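Local coordinates for putative PAS/PAC sensor protein (Nakamurella multipartita DSM 44233, PDB 6HMJ) that senses blue light through a flavin-binding light-oxygen-voltage domain and mediates RNA binding and translational regulation, the RNA probably being bound by its ANTAR domain, at residues W163-K171 against V199-A207; L287-E296 against T312-D320. All coordinates share one frame; numbering follows the deposited sequence.

Overall arrangement
From the N terminus the chain runs through a first PAS-family region and the long helix 114-149 before contact 1. Here the end of helix 154-167 meets the end of helix 192-202, closing a loop of 27 residues, mostly helical, that includes helix 172-185. Contact 2 follows in series, so the two loops neither nest nor cross. It joins the turn before helix 294-305 and that helix's first turn to strand 310-317 beside the flavin mononucleotide, closing a shorter loop of 15 residues. The centres of the contacts lie about 26 Å apart, their nearest atoms about 9 Å; contact 1 lies in the helical region that includes the ANTAR range, contact 2 in the flavin-binding PAS domain.

Contact 1 (W163-K171 against V199-A207); sequences WHSSQSNRK and VFTDMGCPA
His164 lies over Phe200 in a face-to-face stack, the ring centroids 4.3 Å apart and the planes inclined by 27°. His164 CD2 sits above the middle of the phenyl ring, whereas Phe200 CG is displaced toward the rim of the imidazole. With CG beside the backbone N (chi1 -67°), the imidazole reaches across to Phe200, and its NE2 is hydrogen-bonded to Gln359 of helix 351-372.

Sulfur and apolar contacts extend the join. Cys205 SG approaches the His164 ring obliquely and rests 3.6 Å from His164 CB. Further out, Pro206 CD packs against Gln167 CB at 3.7 Å, the two side chains crossing at about a right angle.

Both helices end in Schellman motifs, with Asn169 and Gly204 at positive phi, and the residues just beyond their last turns come together, Ser168 CA 4.7 Å from Gly204 CA. The ends of helices 154-167 and 192-202 are thus packed together, while helix 172-185 touches Phe200 and Met203 through Met179 and Leu175.

Polar contacts are few. Ser168 OG turns back on its own helix to His164 O at 2.7 Å, in the carbonyl plane; that oxygen also accepts from Ser168 N. Arg170, extended from CG to NE, gives a weak, bent bond from NE to Met203 O (3.1 Å, 130°), and Met203 CB lies over one face of its guanidinium.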
# COMPACT_ATOMS: atom_id res chain seq x y z
N TRP A 163 13.11 -8.11 -5.44
CA TRP A 163 14.51 -7.72 -5.44
C TRP A 163 14.91 -7.13 -4.09
O TRP A 163 15.92 -7.54 -3.50
CB TRP A 163 14.77 -6.71 -6.56
CG TRP A 163 16.13 -6.08 -6.51
CD1 TRP A 163 16.41 -4.76 -6.27
CD2 TRP A 163 17.38 -6.73 -6.71
NE1 TRP A 163 17.77 -4.56 -6.30
CE2 TRP A 163 18.39 -5.75 -6.57
CE3 TRP A 163 17.76 -8.05 -6.98
CZ2 TRP A 163 19.74 -6.05 -6.70
CZ3 TRP A 163 19.10 -8.35 -7.11
CH2 TRP A 163 20.08 -7.35 -6.97
N HIS A 164 14.13 -6.18 -3.59
CA HIS A 164 14.48 -5.53 -2.33
C HIS A 164 14.30 -6.46 -1.14
O HIS A 164 14.97 -6.30 -0.12
CB HIS A 164 13.64 -4.26 -2.15
CG HIS A 164 13.95 -3.19 -3.15
ND1 HIS A 164 15.25 -2.85 -3.49
CD2 HIS A 164 13.15 -2.40 -3.89
CE1 HIS A 164 15.22 -1.89 -4.39
NE2 HIS A 164 13.96 -1.59 -4.65
N SER A 165 13.39 -7.44 -1.25
CA SER A 165 13.31 -8.48 -0.23
C SER A 165 14.59 -9.30 -0.21
O SER A 165 15.12 -9.61 0.87
CB SER A 165 12.10 -9.38 -0.50
OG SER A 165 10.90 -8.63 -0.48
N SER A 166 15.11 -9.65 -1.39
CA SER A 166 16.37 -10.38 -1.47
C SER A 166 17.52 -9.56 -0.91
O SER A 166 18.30 -10.04 -0.08
CB SER A 166 16.63 -10.76 -2.93
OG SER A 166 17.76 -11.62 -3.04
N GLN A 167 17.65 -8.30 -1.35
CA GLN A 167 18.80 -7.49 -0.96
C GLN A 167 18.83 -7.24 0.55
O GLN A 167 19.92 -7.14 1.13
CB GLN A 167 18.79 -6.17 -1.72
CG GLN A 167 18.99 -6.31 -3.22
CD GLN A 167 20.23 -7.12 -3.58
OE1 GLN A 167 20.17 -8.34 -3.67
NE2 GLN A 167 21.35 -6.43 -3.76
N SER A 168 17.67 -7.13 1.19
CA SER A 168 17.60 -6.92 2.63
C SER A 168 17.49 -8.23 3.40
O SER A 168 17.35 -8.20 4.62
CB SER A 168 16.41 -6.02 2.97
OG SER A 168 15.19 -6.58 2.53
N ASN A 169 17.58 -9.37 2.71
CA ASN A 169 17.44 -10.68 3.33
C ASN A 169 16.18 -10.74 4.20
O ASN A 169 16.21 -11.12 5.37
CB ASN A 169 18.68 -11.04 4.14
CG ASN A 169 18.68 -12.48 4.60
OD1 ASN A 169 17.73 -13.23 4.36
ND2 ASN A 169 19.76 -12.89 5.26
N ARG A 170 15.05 -10.37 3.59
CA ARG A 170 13.75 -10.40 4.23
C ARG A 170 12.79 -11.20 3.37
O ARG A 170 12.97 -11.35 2.16
CB ARG A 170 13.19 -8.98 4.43
CG ARG A 170 13.96 -8.13 5.42
CD ARG A 170 13.49 -6.68 5.37
NE ARG A 170 14.12 -5.87 6.41
CZ ARG A 170 13.49 -5.31 7.45
NH1 ARG A 170 12.18 -5.45 7.60
NH2 ARG A 170 14.18 -4.60 8.32
N LYS A 171 11.75 -11.73 4.01
CA LYS A 171 10.64 -12.31 3.27
C LYS A 171 9.76 -11.21 2.71
O LYS A 171 9.49 -10.20 3.38
CB LYS A 171 9.81 -13.25 4.15
CG LYS A 171 10.52 -14.53 4.54
CD LYS A 171 9.50 -15.58 4.98
CE LYS A 171 10.17 -16.90 5.34
NZ LYS A 171 9.16 -17.93 5.73
N VAL A 199 13.39 4.61 2.57
CA VAL A 199 12.73 3.57 3.35
C VAL A 199 13.33 2.21 3.04
O VAL A 199 13.60 1.40 3.94
CB VAL A 199 11.21 3.58 3.08
CG1 VAL A 199 10.56 2.33 3.66
CG2 VAL A 199 10.58 4.83 3.68
N PHE A 200 13.55 1.92 1.75
CA PHE A 200 14.18 0.66 1.37
C PHE A 200 15.57 0.54 1.98
O PHE A 200 15.95 -0.53 2.48
CB PHE A 200 14.24 0.54 -0.15
CG PHE A 200 12.91 0.23 -0.79
CD1 PHE A 200 12.06 -0.72 -0.25
CD2 PHE A 200 12.51 0.91 -1.93
CE1 PHE A 200 10.84 -1.00 -0.84
CE2 PHE A 200 11.29 0.64 -2.52
CZ PHE A 200 10.46 -0.32 -1.98
N THR A 201 16.36 1.62 1.95
CA THR A 201 17.71 1.55 2.49
C THR A 201 17.69 1.47 4.02
O THR A 201 18.54 0.79 4.61
CB THR A 201 18.53 2.75 2.03
OG1 THR A 201 17.93 3.95 2.51
CG2 THR A 201 18.59 2.78 0.51
N ASP A 202 16.75 2.16 4.66
CA ASP A 202 16.62 2.04 6.11
C ASP A 202 16.30 0.61 6.53
O ASP A 202 16.58 0.24 7.68
CB ASP A 202 15.52 2.97 6.63
CG ASP A 202 15.94 4.42 6.65
OD1 ASP A 202 17.14 4.71 6.45
OD2 ASP A 202 15.06 5.28 6.89
N MET A 203 15.73 -0.20 5.64
CA MET A 203 15.41 -1.58 5.92
C MET A 203 16.53 -2.55 5.56
O MET A 203 16.34 -3.76 5.69
CB MET A 203 14.13 -1.99 5.19
CG MET A 203 12.86 -1.40 5.78
SD MET A 203 11.37 -2.14 5.09
CE MET A 203 11.55 -1.70 3.37
N GLY A 204 17.67 -2.05 5.10
CA GLY A 204 18.82 -2.88 4.79
C GLY A 204 19.16 -2.98 3.32
O GLY A 204 20.22 -3.51 2.99
N CYS A 205 18.30 -2.50 2.43
CA CYS A 205 18.64 -2.50 1.02
C CYS A 205 19.86 -1.60 0.79
O CYS A 205 20.02 -0.58 1.47
CB CYS A 205 17.46 -2.03 0.18
SG CYS A 205 15.97 -3.02 0.36
N PRO A 206 20.72 -1.94 -0.16
CA PRO A 206 21.92 -1.13 -0.37
C PRO A 206 21.57 0.26 -0.88
O PRO A 206 20.53 0.47 -1.51
CB PRO A 206 22.72 -1.92 -1.41
CG PRO A 206 21.74 -2.82 -2.07
CD PRO A 206 20.63 -3.08 -1.09
N ALA A 207 22.45 1.21 -0.60
CA ALA A 207 22.21 2.59 -0.97
C ALA A 207 22.21 2.74 -2.50
O ALA A 207 22.90 2.00 -3.20
CB ALA A 207 23.26 3.51 -0.37

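Contact 2 (L287-E296 against T312-D320). With FMN (flavin mononucleotide), chain E.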
# COMPACT_ATOMS: atom_id res chain seq x y z
N LEU A 287 29.44 23.09 -5.39
CA LEU A 287 28.24 22.27 -5.27
C LEU A 287 28.57 20.80 -5.07
O LEU A 287 27.70 20.04 -4.62
CB LEU A 287 27.36 22.44 -6.52
CG LEU A 287 26.78 23.83 -6.72
CD1 LEU A 287 26.05 23.92 -8.05
CD2 LEU A 287 25.84 24.20 -5.58
N GLN A 288 29.80 20.39 -5.38
CA GLN A 288 30.23 19.01 -5.17
C GLN A 288 30.66 18.76 -3.73
O GLN A 288 30.84 17.59 -3.35
CB GLN A 288 31.38 18.68 -6.12
CG GLN A 288 31.02 18.80 -7.59
CD GLN A 288 32.23 18.95 -8.48
OE1 GLN A 288 33.34 18.57 -8.10
NE2 GLN A 288 32.04 19.54 -9.66
N ALA A 289 30.83 19.81 -2.94
CA ALA A 289 31.22 19.69 -1.53
C ALA A 289 32.45 18.79 -1.38
O ALA A 289 32.48 17.87 -0.56
CB ALA A 289 30.06 19.17 -0.69
N GLU A 290 33.47 19.08 -2.19
CA GLU A 290 34.73 18.34 -2.15
C GLU A 290 34.50 16.84 -2.30
O GLU A 290 35.34 16.03 -1.89
CB GLU A 290 35.49 18.63 -0.85
CG GLU A 290 35.67 20.11 -0.53
CD GLU A 290 36.56 20.83 -1.53
OE1 GLU A 290 37.16 20.16 -2.39
OE2 GLU A 290 36.65 22.08 -1.44
N SER A 291 33.37 16.44 -2.89
CA SER A 291 33.04 15.04 -3.12
C SER A 291 32.89 14.71 -4.60
O SER A 291 32.14 13.81 -4.97
CB SER A 291 31.76 14.68 -2.37
OG SER A 291 31.84 15.04 -1.00
N GLY A 292 33.61 15.42 -5.46
CA GLY A 292 33.50 15.20 -6.89
C GLY A 292 34.32 14.01 -7.35
O GLY A 292 35.50 13.89 -7.00
N ASP A 293 33.70 13.12 -8.10
CA ASP A 293 34.41 11.96 -8.62
C ASP A 293 35.52 12.43 -9.55
O ASP A 293 35.25 13.21 -10.48
CB ASP A 293 33.45 11.03 -9.36
CG ASP A 293 34.09 9.72 -9.75
OD1 ASP A 293 34.31 8.88 -8.85
OD2 ASP A 293 34.39 9.54 -10.95
N PRO A 294 36.76 11.98 -9.36
CA PRO A 294 37.85 12.46 -10.24
C PRO A 294 37.57 12.31 -11.73
O PRO A 294 37.85 13.23 -12.50
CB PRO A 294 39.05 11.60 -9.81
CG PRO A 294 38.75 11.22 -8.41
CD PRO A 294 37.26 11.06 -8.33
N HIS A 295 37.03 11.16 -12.15
CA HIS A 295 36.77 10.95 -13.57
C HIS A 295 35.67 11.86 -14.08
O HIS A 295 35.76 12.39 -15.19
CB HIS A 295 36.41 9.48 -13.82
CG HIS A 295 37.50 8.53 -13.45
ND1 HIS A 295 37.90 8.33 -12.14
CD2 HIS A 295 38.28 7.72 -14.20
CE1 HIS A 295 38.87 7.44 -12.11
NE2 HIS A 295 39.12 7.05 -13.35
N GLU A 296 34.61 12.05 -13.28
CA GLU A 296 33.53 12.95 -13.68
C GLU A 296 34.04 14.38 -13.84
O GLU A 296 33.66 15.08 -14.78
CB GLU A 296 32.40 12.88 -12.67
CG GLU A 296 31.65 11.54 -12.69
CD GLU A 296 30.61 11.42 -11.59
OE1 GLU A 296 30.20 12.46 -11.03
OE2 GLU A 296 30.20 10.28 -11.29
N THR A 312 25.57 17.18 -18.20
CA THR A 312 26.22 16.42 -17.14
C THR A 312 25.22 16.12 -16.04
O THR A 312 24.50 17.02 -15.59
CB THR A 312 27.42 17.18 -16.57
OG1 THR A 312 28.50 17.14 -17.51
CG2 THR A 312 27.87 16.58 -15.25
N LEU A 313 25.17 14.86 -15.62
CA LEU A 313 24.46 14.46 -14.42
C LEU A 313 25.49 14.22 -13.32
O LEU A 313 26.48 13.52 -13.54
CB LEU A 313 23.63 13.19 -14.66
CG LEU A 313 22.83 12.66 -13.47
CD1 LEU A 313 21.79 13.68 -13.03
CD2 LEU A 313 22.18 11.33 -13.80
N ILE A 314 25.27 14.83 -12.16
CA ILE A 314 26.24 14.78 -11.08
C ILE A 314 25.52 14.95 -9.75
O ILE A 314 24.47 15.60 -9.67
CB ILE A 314 27.35 15.85 -11.27
CG1 ILE A 314 28.50 15.61 -10.29
CG2 ILE A 314 26.77 17.25 -11.10
CD1 ILE A 314 29.73 16.45 -10.59
N ARG A 315 26.10 14.38 -8.70
CA ARG A 315 25.55 14.48 -7.36
C ARG A 315 26.03 15.78 -6.73
O ARG A 315 27.23 16.07 -6.72
CB ARG A 315 25.98 13.27 -6.53
CG ARG A 315 25.29 13.11 -5.19
CD ARG A 315 23.85 12.63 -5.35
NE ARG A 315 23.24 12.25 -4.08
CZ ARG A 315 21.93 12.06 -3.90
NH1 ARG A 315 21.09 12.20 -4.92
NH2 ARG A 315 21.47 11.71 -2.71
N ASN A 316 25.09 16.57 -6.21
CA ASN A 316 25.38 17.90 -5.69
C ASN A 316 24.76 18.07 -4.31
O ASN A 316 24.00 17.22 -3.83
CB ASN A 316 24.85 19.01 -6.61
CG ASN A 316 25.77 19.33 -7.79
OD1 ASN A 316 25.40 20.14 -8.62
ND2 ASN A 316 26.94 18.70 -7.85
N PHE A 317 25.09 19.20 -3.68
CA PHE A 317 24.68 19.48 -2.31
C PHE A 317 24.42 20.96 -2.16
O PHE A 317 25.23 21.79 -2.59
CB PHE A 317 25.76 19.01 -1.33
CG PHE A 317 26.25 17.62 -1.59
CD1 PHE A 317 27.30 17.39 -2.47
CD2 PHE A 317 25.65 16.53 -0.99
CE1 PHE A 317 27.75 16.11 -2.72
CE2 PHE A 317 26.09 15.25 -1.24
CZ PHE A 317 27.14 15.04 -2.10
N ARG A 318 23.29 21.30 -1.54
CA ARG A 318 22.96 22.68 -1.26
C ARG A 318 23.85 23.23 -0.15
O ARG A 318 24.65 22.50 0.46
CB ARG A 318 21.48 22.80 -0.87
CG ARG A 318 20.53 22.14 -1.86
CD ARG A 318 19.07 22.32 -1.46
NE ARG A 318 18.78 21.75 -0.14
CZ ARG A 318 17.57 21.67 0.39
NH1 ARG A 318 16.51 22.12 -0.27
NH2 ARG A 318 17.41 21.15 1.60
N GLN A 319 23.72 24.53 0.12
CA GLN A 319 24.53 25.13 1.18
C GLN A 319 24.23 24.52 2.54
O GLN A 319 25.07 24.61 3.44
CB GLN A 319 24.30 26.65 1.22
CG GLN A 319 25.16 27.36 2.26
CD GLN A 319 25.39 28.83 1.96
OE1 GLN A 319 26.39 29.42 2.39
NE2 GLN A 319 24.46 29.45 1.23
N ASP A 320 23.07 23.89 2.71
CA ASP A 320 22.74 23.23 3.96
C ASP A 320 23.17 21.77 4.00
O ASP A 320 22.95 21.10 5.01
CB ASP A 320 21.23 23.33 4.23
CG ASP A 320 20.39 22.56 3.22
OD1 ASP A 320 20.97 21.93 2.31
OD2 ASP A 320 19.15 22.60 3.34
N1 FMN E . 29.73 21.43 -11.50
C2 FMN E . 28.85 20.92 -10.60
O2 FMN E . 29.19 19.93 -9.92
N3 FMN E . 27.63 21.44 -10.40
C4 FMN E . 27.18 22.50 -11.08
O4 FMN E . 26.04 22.96 -10.88
C4A FMN E . 28.07 23.12 -12.09
N5 FMN E . 27.70 24.19 -12.81
C5A FMN E . 28.54 24.73 -13.72
C6 FMN E . 28.12 25.84 -14.45
C7 FMN E . 28.96 26.42 -15.39
C7M FMN E . 28.48 27.62 -16.17
C8 FMN E . 30.32 25.85 -15.62
C8M FMN E . 31.26 26.45 -16.63
C9 FMN E . 30.74 24.75 -14.89
C9A FMN E . 29.91 24.16 -13.94
N10 FMN E . 30.31 23.03 -13.18
C10 FMN E . 29.40 22.50 -12.25
C1' FMN E . 31.61 22.38 -13.32
C2' FMN E . 32.59 22.91 -12.29
O2' FMN E . 32.38 24.30 -12.06
C3' FMN E . 34.01 22.68 -12.80
O3' FMN E . 34.17 23.37 -14.05
C4' FMN E . 34.34 21.21 -13.01
O4' FMN E . 34.16 20.48 -11.80
C5' FMN E . 35.78 21.17 -13.51
O5' FMN E . 36.56 20.23 -12.79
P FMN E . 37.57 20.76 -11.66
O1P FMN E . 38.17 19.48 -11.14
O2P FMN E . 38.53 21.65 -12.41
O3P FMN E . 36.71 21.53 -10.69
O HOH W 1 27.78 12.07 -9.70
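Asn316 carries CG beside the backbone N (chi1 -82°), which lays its amide against Leu287 CB and turns the outer end to the flavin. In Gln288 the chain runs extended beyond CG (chi2 160°), bringing its amide to the same flavin from the other segment. The pyrimidine edge is read by both. FMN N3 donates to Asn316 OD1 at 3.1 Å, nearly straight at 167°. FMN O2 receives Asn316 ND2 at 3.3 Å and Gln288 NE2 at 2.9 Å. Gln288 NE2 also reaches the ribityl O4' at 3.2 Å. Asn326 donates to Asn316 OD1 as well, fixing the sense of that amide, and Asn316 ND2 bonds to Arg315 O from above its carbonyl plane. An alanine at Asn316 is likely to leave FMN N3 without its acceptor and open a gap beside Leu287 CB.

The backbones are joined by Phe317 N to Leu287 O at 2.9 Å, in the carbonyl plane. The edge of the Phe317 ring comes close to that same oxygen, and Ala289 CB touches Phe317 CD1 at 3.7 Å. At the other end, Ile314 CG1 lies against Glu296 OE1, which accepts from a water that in turn takes the N-H of Arg315; Glu296 OE2 is held by Gly212. A glutamine from a helical turn and an asparagine from a strand of the antiparallel sheet, both bonded to the polar edge of the isoalloxazine, are characteristic of the flavin pocket in light-oxygen-voltage PAS domains.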